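CheC-like superfamily protein (Shewanella oneidensis, PDB 3H2D) probably acts in chemotaxis as a CheX-type phosphatase, removing the phosphoryl group from the response regulator CheY, as relatives of the CheC-like superfamily do. Local coordinates at residues P9-S13 with G100-L105; I18-L24 with Q69-M74; G45-G51 with F112-M118; S57-T61 with T126-K130. All coordinates share one frame; numbering follows the deposited sequence. Where two conformers were deposited one is given.

Interactions 1 and 2 both use helix 8-21: residues 9-13 lie against helix 84-107 and residues 18-24 against helix 64-75, with the two contact centres 18 Å apart. Interaction 3 joins strand 43-51 to strand 113-122 in the sheet on which the helices pack. It meets interaction 1 directly, since Phe10 CZ lies 3.8 Å from Met49 SE, and Lys102 NZ forms a salt bridge to Glu113 OE2 at 3.3 Å. Interaction 4 is the neighbour of interaction 3, with Ile47 O 3.0 Å from Leu58 N. Both of these sheet contacts reach the second subunit. Interaction 2 is the remote one, its centre about 22 Å from that of interaction 4.

Interaction 1. Residues P9-S13 with G100-L105; sequences PFLQS and GAKNLL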
# COMPACT_ATOMS: atom_id res chain seq x y z
N PRO B 9 -3.95 -18.81 6.19
CA PRO B 9 -4.13 -18.01 7.44
C PRO B 9 -4.81 -16.65 7.24
O PRO B 9 -5.58 -16.17 8.12
CB PRO B 9 -2.70 -17.84 7.95
CG PRO B 9 -1.93 -18.88 7.29
CD PRO B 9 -2.55 -19.23 6.01
N PHE B 10 -4.51 -16.02 6.10
CA PHE B 10 -5.11 -14.75 5.75
C PHE B 10 -6.57 -14.94 5.33
O PHE B 10 -7.47 -14.21 5.79
CB PHE B 10 -4.30 -14.08 4.62
CG PHE B 10 -2.87 -13.80 4.99
CD1 PHE B 10 -2.54 -12.63 5.65
CD2 PHE B 10 -1.85 -14.73 4.73
CE1 PHE B 10 -1.19 -12.35 6.00
CE2 PHE B 10 -0.54 -14.49 5.10
CZ PHE B 10 -0.20 -13.28 5.75
N LEU B 11 -6.81 -15.95 4.50
CA LEU B 11 -8.18 -16.39 4.12
C LEU B 11 -9.05 -16.64 5.36
O LEU B 11 -10.16 -16.13 5.47
CB LEU B 11 -8.06 -17.67 3.30
CG LEU B 11 -9.26 -18.56 2.99
CD1 LEU B 11 -10.39 -17.75 2.49
CD2 LEU B 11 -8.84 -19.61 1.94
N GLN B 12 -8.53 -17.45 6.28
CA GLN B 12 -9.31 -17.85 7.45
C GLN B 12 -9.62 -16.62 8.31
O GLN B 12 -10.73 -16.46 8.81
CB GLN B 12 -8.53 -18.90 8.23
CG GLN B 12 -8.38 -20.23 7.45
CD GLN B 12 -7.25 -21.18 7.97
OE1 GLN B 12 -6.66 -20.96 9.06
NE2 GLN B 12 -6.97 -22.24 7.18
N SER B 13 -8.63 -15.76 8.47
CA SER B 13 -8.79 -14.58 9.30
C SER B 13 -9.83 -13.62 8.70
O SER B 13 -10.61 -13.05 9.45
CB SER B 13 -7.44 -13.87 9.59
OG SER B 13 -6.56 -14.79 10.22
N GLY B 100 -4.42 -11.89 12.79
CA GLY B 100 -4.82 -13.27 12.93
C GLY B 100 -3.91 -14.20 12.16
O GLY B 100 -3.58 -15.30 12.64
N ALA B 101 -3.48 -13.76 10.99
CA ALA B 101 -2.53 -14.54 10.18
C ALA B 101 -1.18 -14.65 10.89
O ALA B 101 -0.53 -15.72 10.91
CB ALA B 101 -2.35 -13.90 8.82
N LYS B 102 -0.72 -13.52 11.46
CA LYS B 102 0.51 -13.53 12.26
C LYS B 102 0.43 -14.57 13.38
O LYS B 102 1.37 -15.34 13.59
CB LYS B 102 0.74 -12.12 12.82
CG LYS B 102 1.93 -12.02 13.74
CD LYS B 102 2.11 -10.59 14.23
CE LYS B 102 3.06 -10.46 15.39
NZ LYS B 102 4.30 -11.25 15.33
N ASN B 103 -0.69 -14.59 14.11
CA ASN B 103 -0.89 -15.57 15.15
C ASN B 103 -0.85 -17.03 14.65
O ASN B 103 -0.13 -17.85 15.19
CB ASN B 103 -2.23 -15.35 15.85
CG ASN B 103 -2.40 -16.24 17.05
OD1 ASN B 103 -1.51 -16.36 17.90
ND2 ASN B 103 -3.52 -16.88 17.13
N LEU B 104 -1.67 -17.31 13.64
CA LEU B 104 -1.72 -18.64 13.04
C LEU B 104 -0.36 -19.12 12.46
O LEU B 104 0.06 -20.24 12.72
CB LEU B 104 -2.81 -18.64 11.95
CG LEU B 104 -4.25 -18.52 12.46
CD1 LEU B 104 -5.22 -18.31 11.26
CD2 LEU B 104 -4.64 -19.73 13.34
N LEU B 105 0.29 -18.27 11.66
CA LEU B 105 1.64 -18.52 11.15
C LEU B 105 2.74 -18.65 12.22
O LEU B 105 3.61 -19.50 12.15
CB LEU B 105 2.01 -17.45 10.08
CG LEU B 105 1.29 -17.65 8.75
CD1 LEU B 105 1.32 -16.35 7.91
CD2 LEU B 105 1.84 -18.88 7.96
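Gly100 sits directly against Ser13, with Ser13 OG 3.3 Å from Gly100 C; with no side chain at Gly100, the two helices can close in here. The hydroxyl itself is turned back on its own helix. With Ser13 chi1 at -58°, OG stands beside the backbone N and donates to Pro9 O at 2.7 Å. That carbonyl also takes the ordinary helical bond from Ser13 N, so two donors grip one oxygen. Ala101 comes next and points its methyl into the opposite helix. Its CB lies over one face of the Phe10 ring, 3.6 Å from the centroid and 20° off the normal, a CH-pi contact displaced toward CD1 and CE1. The same CB also faces Pro9 CB at 4.1 Å. This is the crossing of helix 8-21 with helix 84-107, in the helical layer that lies on the antiparallel sheet of this CheC-like fold; the short axes approach to 8.4 Å, with their N-to-C directions 130° apart. One turn on, Leu104 is partly exposed. Its CB packs on Pro9 CB, while CD1 reaches past the Pro9 carbonyl to Gln12 OE1, 3.7 Å away, meeting the extended glutamine at its polar end. Leu105 lies deeper and crosses the proline ring at about a right angle, CG on Pro9 CG at 3.7 Å. Its two methyls divide the work: CD2 stays on the proline, and CD1 touches the Phe10 ring at CE2, 3.8 Å away. Phe6, Tyr110 and Phe112 pack around the same leucine.

Interaction 2. Residues I18-L24 with Q69-M74; sequences ISTMASL and QIMQNM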
# COMPACT_ATOMS: atom_id res chain seq x y z
N ILE B 18 -15.39 -11.13 8.47
CA ILE B 18 -16.53 -10.82 7.61
C ILE B 18 -17.73 -11.73 7.89
O ILE B 18 -18.85 -11.26 8.13
CB ILE B 18 -16.12 -10.83 6.13
CG1 ILE B 18 -14.94 -9.89 5.90
CG2 ILE B 18 -17.30 -10.43 5.25
CD1 ILE B 18 -15.16 -8.44 6.35
N SER B 19 -17.50 -13.03 7.93
CA SER B 19 -18.58 -13.97 8.11
C SER B 19 -19.15 -13.95 9.50
O SER B 19 -20.37 -13.99 9.63
CB SER B 19 -18.19 -15.38 7.66
OG SER B 19 -17.88 -15.38 6.26
N THR B 20 -18.33 -13.86 10.55
CA THR B 20 -18.90 -13.73 11.89
C THR B 20 -19.14 -12.28 12.31
O THR B 20 -20.27 -11.91 12.56
CB THR B 20 -18.11 -14.49 13.00
OG1 THR B 20 -17.07 -13.66 13.52
CG2 THR B 20 -17.54 -15.79 12.46
N MSE B 21 -18.09 -11.45 12.39
CA MSE B 21 -18.27 -10.07 12.88
C MSE B 21 -19.16 -9.20 11.96
O MSE B 21 -19.80 -8.25 12.43
CB MSE B 21 -16.91 -9.38 13.13
CG MSE B 21 -16.26 -9.56 14.54
SE MSE B 21 -14.33 -9.20 14.42
CE MSE B 21 -13.67 -10.65 15.57
N ALA B 22 -19.19 -9.50 10.66
CA ALA B 22 -20.01 -8.76 9.72
C ALA B 22 -21.23 -9.55 9.23
O ALA B 22 -21.96 -9.06 8.36
CB ALA B 22 -19.17 -8.24 8.51
N SER B 23 -21.43 -10.75 9.77
CA SER B 23 -22.49 -11.67 9.35
C SER B 23 -22.72 -11.70 7.84
O SER B 23 -23.87 -11.73 7.38
CB SER B 23 -23.80 -11.31 10.06
OG SER B 23 -23.63 -11.23 11.46
N LEU B 24 -21.65 -11.70 7.05
CA LEU B 24 -21.76 -11.62 5.60
C LEU B 24 -20.95 -12.78 5.00
O LEU B 24 -19.74 -12.81 5.15
CB LEU B 24 -21.23 -10.26 5.13
CG LEU B 24 -21.53 -9.81 3.69
CD1 LEU B 24 -21.42 -8.31 3.56
CD2 LEU B 24 -20.59 -10.51 2.71
N GLN B 69 -21.77 -2.63 2.62
CA GLN B 69 -22.58 -3.60 3.33
C GLN B 69 -21.87 -4.16 4.56
O GLN B 69 -22.52 -4.44 5.58
CB GLN B 69 -22.99 -4.77 2.45
CG GLN B 69 -24.09 -5.68 3.07
CD GLN B 69 -25.38 -4.95 3.36
OE1 GLN B 69 -25.96 -4.32 2.48
NE2 GLN B 69 -25.86 -5.04 4.61
N ILE B 70 -20.55 -4.39 4.45
CA ILE B 70 -19.71 -4.80 5.57
C ILE B 70 -19.80 -3.72 6.68
O ILE B 70 -20.02 -4.04 7.87
CB ILE B 70 -18.22 -5.06 5.12
CG1 ILE B 70 -18.13 -6.31 4.23
CG2 ILE B 70 -17.23 -5.18 6.31
CD1 ILE B 70 -16.76 -6.47 3.59
N MSE B 71 -19.66 -2.44 6.30
CA MSE B 71 -19.80 -1.38 7.28
C MSE B 71 -21.18 -1.33 7.89
O MSE B 71 -21.29 -1.10 9.10
CB MSE B 71 -19.48 -0.00 6.74
CG MSE B 71 -19.22 0.99 7.97
SE MSE B 71 -18.64 2.56 7.21
CE MSE B 71 -19.14 3.87 8.54
N GLN B 72 -22.24 -1.50 7.10
CA GLN B 72 -23.58 -1.54 7.64
C GLN B 72 -23.67 -2.63 8.74
O GLN B 72 -24.22 -2.39 9.80
CB GLN B 72 -24.63 -1.83 6.58
CG GLN B 72 -26.08 -1.87 7.12
CD GLN B 72 -26.54 -0.50 7.64
OE1 GLN B 72 -26.28 0.54 7.02
NE2 GLN B 72 -27.17 -0.50 8.80
N ASN B 73 -23.17 -3.83 8.43
CA ASN B 73 -23.35 -4.97 9.31
C ASN B 73 -22.48 -4.88 10.57
O ASN B 73 -22.91 -5.27 11.66
CB ASN B 73 -22.99 -6.25 8.57
CG ASN B 73 -24.01 -6.63 7.52
OD1 ASN B 73 -24.98 -5.90 7.26
ND2 ASN B 73 -23.80 -7.77 6.91
N MSE B 74 -21.28 -4.34 10.42
CA MSE B 74 -20.33 -4.22 11.53
C MSE B 74 -20.62 -3.04 12.44
O MSE B 74 -20.54 -3.18 13.67
CB MSE B 74 -18.90 -4.15 11.00
CG MSE B 74 -18.46 -5.41 10.34
SE MSE B 74 -16.59 -5.41 9.97
CE MSE B 74 -15.87 -5.53 11.77
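The backbones come closest where helix 8-21 runs out beside helix 64-75: Ala22 CA is 4.9 Å from Met74 CA, and the chain leaves helical geometry at Ser23 with a positive phi of 40°. The junction is thus a helix C-terminus, with a wider pi-type turn at 18-21 and Leu24 N bonded back to Ile18 O, laid against the next helix of the layer above the sheet. Ala22 is at the centre of it. Its CB presses on Met74 CG at 3.4 Å, tighter than ordinary carbon contact, and the selenium of this selenomethionine lies just beyond. Deeper in, Ile18 CD1 meets Ile70 CD1 at 3.7 Å, the two side chains crossing near a right angle. From the other flank Leu24 CD1 fits between Ile70 CG1 and Gln69 CG, and Ile93 of helix 84-107 also packs on Ile70. The polar link is a single bond: Asn73 ND2 donates to Ala22 O at 2.7 Å, nearly in line with the carbonyl and in the plane of its own amide. The other end of that amide is held too, because Gln69, bent at chi2 (60°), brings NE2 to Asn73 OD1 at 2.9 Å, above the carbonyl plane.

Interaction 3. Residues G45-G51 with F112-M118; sequences GLIGMVG and FEMATPM
The Phe112 ring carries Met49 on one face: the selenium stands 3.8 Å from the centroid and 28° off the normal, a Met-aromatic contact shifted toward CE1 and CZ. Met49 CG lies over the neighbouring CD1-CE1 bond at 3.5 Å from CD1, so CG and the selenium cross the ring obliquely, while the terminal CE turns away toward Ser57 and Leu58. Phe112 CG is held between its backbone N and carbonyl carbon (chi1 69°), the crowded position, which brings the ring across to Met49. From there the backbones run antiparallel. Val50 and Glu113 form a hydrogen-bonded pair, with Glu113 N to Val50 O at 2.7 Å and Val50 N to Glu113 O at 2.8 Å; Met49 and Met114 follow as a non-hydrogen-bonded pair. After Ala115 N reaches Gly48 O, the ladder breaks. A water takes up the slack, accepting from Gly48 N at 3.0 Å and donating to Thr116 O at 2.8 Å. Ile47 fills the side facing helix 84-107: CG1 anti to the backbone N sends CD1 across to Ala115 O, Met114 and Pro117. Regular pairing returns at Leu46 and Met118, each bonding the other through N and O. One more residue lies between the two ladders on the 112-118 side, shifting the register by one. This is an interrupted strand of an antiparallel sheet, outermost within its own chain, and at Met118 it also pairs with a strand of the second subunit, so the sheet runs on through the dimer, consistent with CheX-type assembly.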
# COMPACT_ATOMS: atom_id res chain seq x y z
N GLY B 45 -7.14 -2.24 1.56
CA GLY B 45 -6.23 -2.15 2.70
C GLY B 45 -4.92 -2.87 2.34
O GLY B 45 -4.95 -4.01 1.90
N LEU B 46 -3.80 -2.16 2.50
CA LEU B 46 -2.46 -2.64 2.17
C LEU B 46 -1.56 -2.55 3.40
O LEU B 46 -1.64 -1.58 4.16
CB LEU B 46 -1.84 -1.78 1.07
CG LEU B 46 -2.27 -2.03 -0.38
CD1 LEU B 46 -3.72 -1.71 -0.54
CD2 LEU B 46 -1.39 -1.13 -1.31
N ILE B 47 -0.71 -3.55 3.59
CA ILE B 47 0.20 -3.59 4.73
C ILE B 47 1.42 -4.40 4.40
O ILE B 47 1.36 -5.42 3.72
CB ILE B 47 -0.52 -4.13 6.00
CG1 ILE B 47 0.25 -3.81 7.30
CG2 ILE B 47 -0.93 -5.66 5.84
CD1 ILE B 47 -0.63 -3.84 8.55
N GLY B 48 2.55 -3.94 4.90
CA GLY B 48 3.81 -4.69 4.80
C GLY B 48 4.05 -5.57 6.00
O GLY B 48 3.52 -5.32 7.10
N MSE B 49 4.88 -6.60 5.78
CA MSE B 49 5.27 -7.57 6.80
C MSE B 49 6.77 -7.80 6.72
O MSE B 49 7.31 -7.88 5.64
CB MSE B 49 4.57 -8.89 6.59
CG MSE B 49 3.08 -8.80 6.84
SE MSE B 49 2.14 -10.38 6.20
CE MSE B 49 2.21 -9.98 4.27
N VAL B 50 7.41 -7.86 7.88
CA VAL B 50 8.85 -8.06 7.93
C VAL B 50 9.13 -9.10 9.01
O VAL B 50 8.66 -8.97 10.15
CB VAL B 50 9.60 -6.76 8.23
CG1 VAL B 50 11.05 -7.00 8.34
CG2 VAL B 50 9.36 -5.72 7.11
N GLY B 51 9.90 -10.11 8.64
CA GLY B 51 10.31 -11.16 9.57
C GLY B 51 11.80 -11.42 9.49
O GLY B 51 12.47 -10.84 8.65
N PHE B 112 6.72 -13.06 11.65
CA PHE B 112 6.79 -11.72 11.03
C PHE B 112 6.10 -10.73 11.92
O PHE B 112 5.28 -11.10 12.81
CB PHE B 112 6.20 -11.67 9.61
CG PHE B 112 4.72 -11.83 9.55
CD1 PHE B 112 3.87 -10.74 9.64
CD2 PHE B 112 4.18 -13.09 9.34
CE1 PHE B 112 2.47 -10.92 9.58
CE2 PHE B 112 2.83 -13.27 9.28
CZ PHE B 112 1.96 -12.21 9.38
N GLU B 113 6.45 -9.46 11.69
CA GLU B 113 5.82 -8.30 12.31
C GLU B 113 5.16 -7.52 11.17
O GLU B 113 5.71 -7.42 10.07
CB GLU B 113 6.87 -7.41 12.98
CG GLU B 113 7.61 -7.97 14.16
CD GLU B 113 6.68 -8.46 15.23
OE1 GLU B 113 5.61 -7.83 15.42
OE2 GLU B 113 7.01 -9.48 15.89
N MSE B 114 3.97 -7.00 11.44
CA MSE B 114 3.27 -6.12 10.51
C MSE B 114 3.69 -4.67 10.70
O MSE B 114 4.06 -4.25 11.79
CB MSE B 114 1.76 -6.23 10.71
CG MSE B 114 1.17 -5.56 11.92
SE MSE B 114 -0.79 -5.96 11.98
CE MSE B 114 -0.50 -7.72 12.57
N ALA B 115 3.61 -3.92 9.60
CA ALA B 115 3.79 -2.48 9.63
C ALA B 115 2.38 -1.95 9.91
O ALA B 115 1.66 -2.53 10.70
CB ALA B 115 4.35 -2.00 8.29
N THR B 116 2.00 -0.83 9.29
CA THR B 116 0.74 -0.19 9.59
C THR B 116 -0.10 -0.06 8.29
O THR B 116 0.44 0.06 7.21
CB THR B 116 0.95 1.16 10.22
OG1 THR B 116 1.76 1.96 9.36
CG2 THR B 116 1.61 1.04 11.58
N PRO B 117 -1.44 -0.07 8.42
CA PRO B 117 -2.24 -0.12 7.22
C PRO B 117 -2.22 1.17 6.41
O PRO B 117 -2.12 2.25 6.97
CB PRO B 117 -3.66 -0.33 7.73
CG PRO B 117 -3.51 -0.85 9.09
CD PRO B 117 -2.30 -0.13 9.61
N MSE B 118 -2.23 1.03 5.10
CA MSE B 118 -2.53 2.13 4.22
C MSE B 118 -3.74 1.71 3.45
O MSE B 118 -3.85 0.56 3.03
CB MSE B 118 -1.39 2.40 3.26
CG MSE B 118 -0.26 3.15 3.89
SE MSE B 118 1.28 3.09 2.73
CE MSE B 118 1.96 1.33 3.19
O HOH W 1 2.42 -1.05 5.61

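Interaction 4. Residues S57-T61 with T126-K130; sequences SLSIT and TISHK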
# COMPACT_ATOMS: atom_id res chain seq x y z
N SER B 57 4.10 -8.54 1.51
CA SER B 57 3.02 -7.58 1.36
C SER B 57 1.69 -8.30 1.30
O SER B 57 1.61 -9.42 0.79
CB SER B 57 3.23 -6.77 0.05
OG SER B 57 3.50 -7.64 -1.08
N LEU B 58 0.67 -7.66 1.86
CA LEU B 58 -0.73 -8.09 1.80
C LEU B 58 -1.61 -6.94 1.32
O LEU B 58 -1.42 -5.82 1.75
CB LEU B 58 -1.20 -8.47 3.20
CG LEU B 58 -2.69 -8.67 3.43
CD1 LEU B 58 -3.18 -9.90 2.64
CD2 LEU B 58 -2.94 -8.85 4.92
N SER B 59 -2.53 -7.25 0.41
CA SER B 59 -3.60 -6.32 -0.00
C SER B 59 -4.96 -7.02 0.10
O SER B 59 -5.09 -8.19 -0.23
CB SER B 59 -3.41 -5.72 -1.41
OG SER B 59 -3.42 -6.70 -2.43
N ILE B 60 -5.95 -6.29 0.60
CA ILE B 60 -7.32 -6.76 0.65
C ILE B 60 -8.14 -5.70 -0.08
O ILE B 60 -8.23 -4.59 0.36
CB ILE B 60 -7.84 -6.89 2.10
CG1 ILE B 60 -6.90 -7.72 2.98
CG2 ILE B 60 -9.25 -7.50 2.17
CD1 ILE B 60 -7.26 -7.56 4.51
N THR B 61 -8.79 -6.09 -1.16
CA THR B 61 -9.46 -5.16 -2.06
C THR B 61 -10.94 -5.47 -2.08
O THR B 61 -11.28 -6.65 -2.11
CB THR B 61 -8.85 -5.30 -3.47
OG1 THR B 61 -7.45 -4.92 -3.41
CG2 THR B 61 -9.60 -4.41 -4.52
N THR B 126 -6.29 -1.05 -9.22
CA THR B 126 -5.69 -2.38 -9.10
C THR B 126 -4.40 -2.24 -8.29
O THR B 126 -3.84 -1.15 -8.17
CB THR B 126 -5.38 -3.00 -10.47
OG1 THR B 126 -4.46 -2.16 -11.17
CG2 THR B 126 -6.63 -3.16 -11.32
N ILE B 127 -3.95 -3.35 -7.71
CA ILE B 127 -2.73 -3.40 -6.91
C ILE B 127 -1.78 -4.40 -7.55
O ILE B 127 -2.18 -5.51 -7.93
CB ILE B 127 -3.01 -3.82 -5.42
CG1 ILE B 127 -4.26 -3.09 -4.80
CG2 ILE B 127 -1.74 -3.62 -4.55
CD1 ILE B 127 -4.12 -1.62 -4.58
N SER B 128 -0.51 -4.03 -7.66
CA SER B 128 0.53 -4.88 -8.15
C SER B 128 1.61 -4.98 -7.06
O SER B 128 2.16 -3.95 -6.63
CB SER B 128 1.11 -4.29 -9.41
OG SER B 128 2.28 -5.00 -9.80
N HIS B 129 1.88 -6.21 -6.62
CA HIS B 129 2.93 -6.51 -5.61
C HIS B 129 4.23 -6.73 -6.32
O HIS B 129 4.28 -7.55 -7.25
CB HIS B 129 2.57 -7.77 -4.84
CG HIS B 129 1.35 -7.64 -3.99
ND1 HIS B 129 1.38 -7.81 -2.63
CD2 HIS B 129 0.09 -7.28 -4.31
CE1 HIS B 129 0.16 -7.62 -2.15
NE2 HIS B 129 -0.63 -7.26 -3.14
N LYS B 130 5.28 -6.05 -5.87
CA LYS B 130 6.56 -6.05 -6.55
C LYS B 130 7.65 -6.87 -5.88
O LYS B 130 8.74 -6.92 -6.40
CB LYS B 130 7.02 -4.60 -6.84
CG LYS B 130 5.98 -3.80 -7.59
CD LYS B 130 5.84 -4.30 -9.06
CE LYS B 130 4.90 -3.39 -9.85
NZ LYS B 130 4.61 -3.81 -11.25
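Ser57 and Ser59 both hold OG between the backbone N and the carbonyl carbon (chi1 49° and 63°), and His129 CG stands beside its own backbone N, anti to the carbonyl carbon, which brings the imidazole between the two hydroxyls. Both serines reach the ring at its edge, near its plane. Ser57 OG is 2.6 Å from His129 ND1, and Ser59 OG is 2.9 Å from His129 NE2, each a hydrogen bond. Further along, Ile127 packs its CG2 on Ser59 OG at 4.1 Å and its CG1 near Thr61 OG1, a hydroxyl that bonds to Ser44. The strands run almost antiparallel (166°) but 8.6 Å apart at their axes, so side chains make the contact, with no backbone bond across it. Strand 125-129 lies against the face of the sheet turned away from the helices and pairs instead with a strand of the second subunit. Lys130 completes the link there with a salt bridge to Asp88 of that subunit. Because each serine hydroxyl can give or take a proton, both nitrogens of the buried His129 are satisfied whichever one carries hydrogen, and the pair of bonds fixes the rotation of the ring.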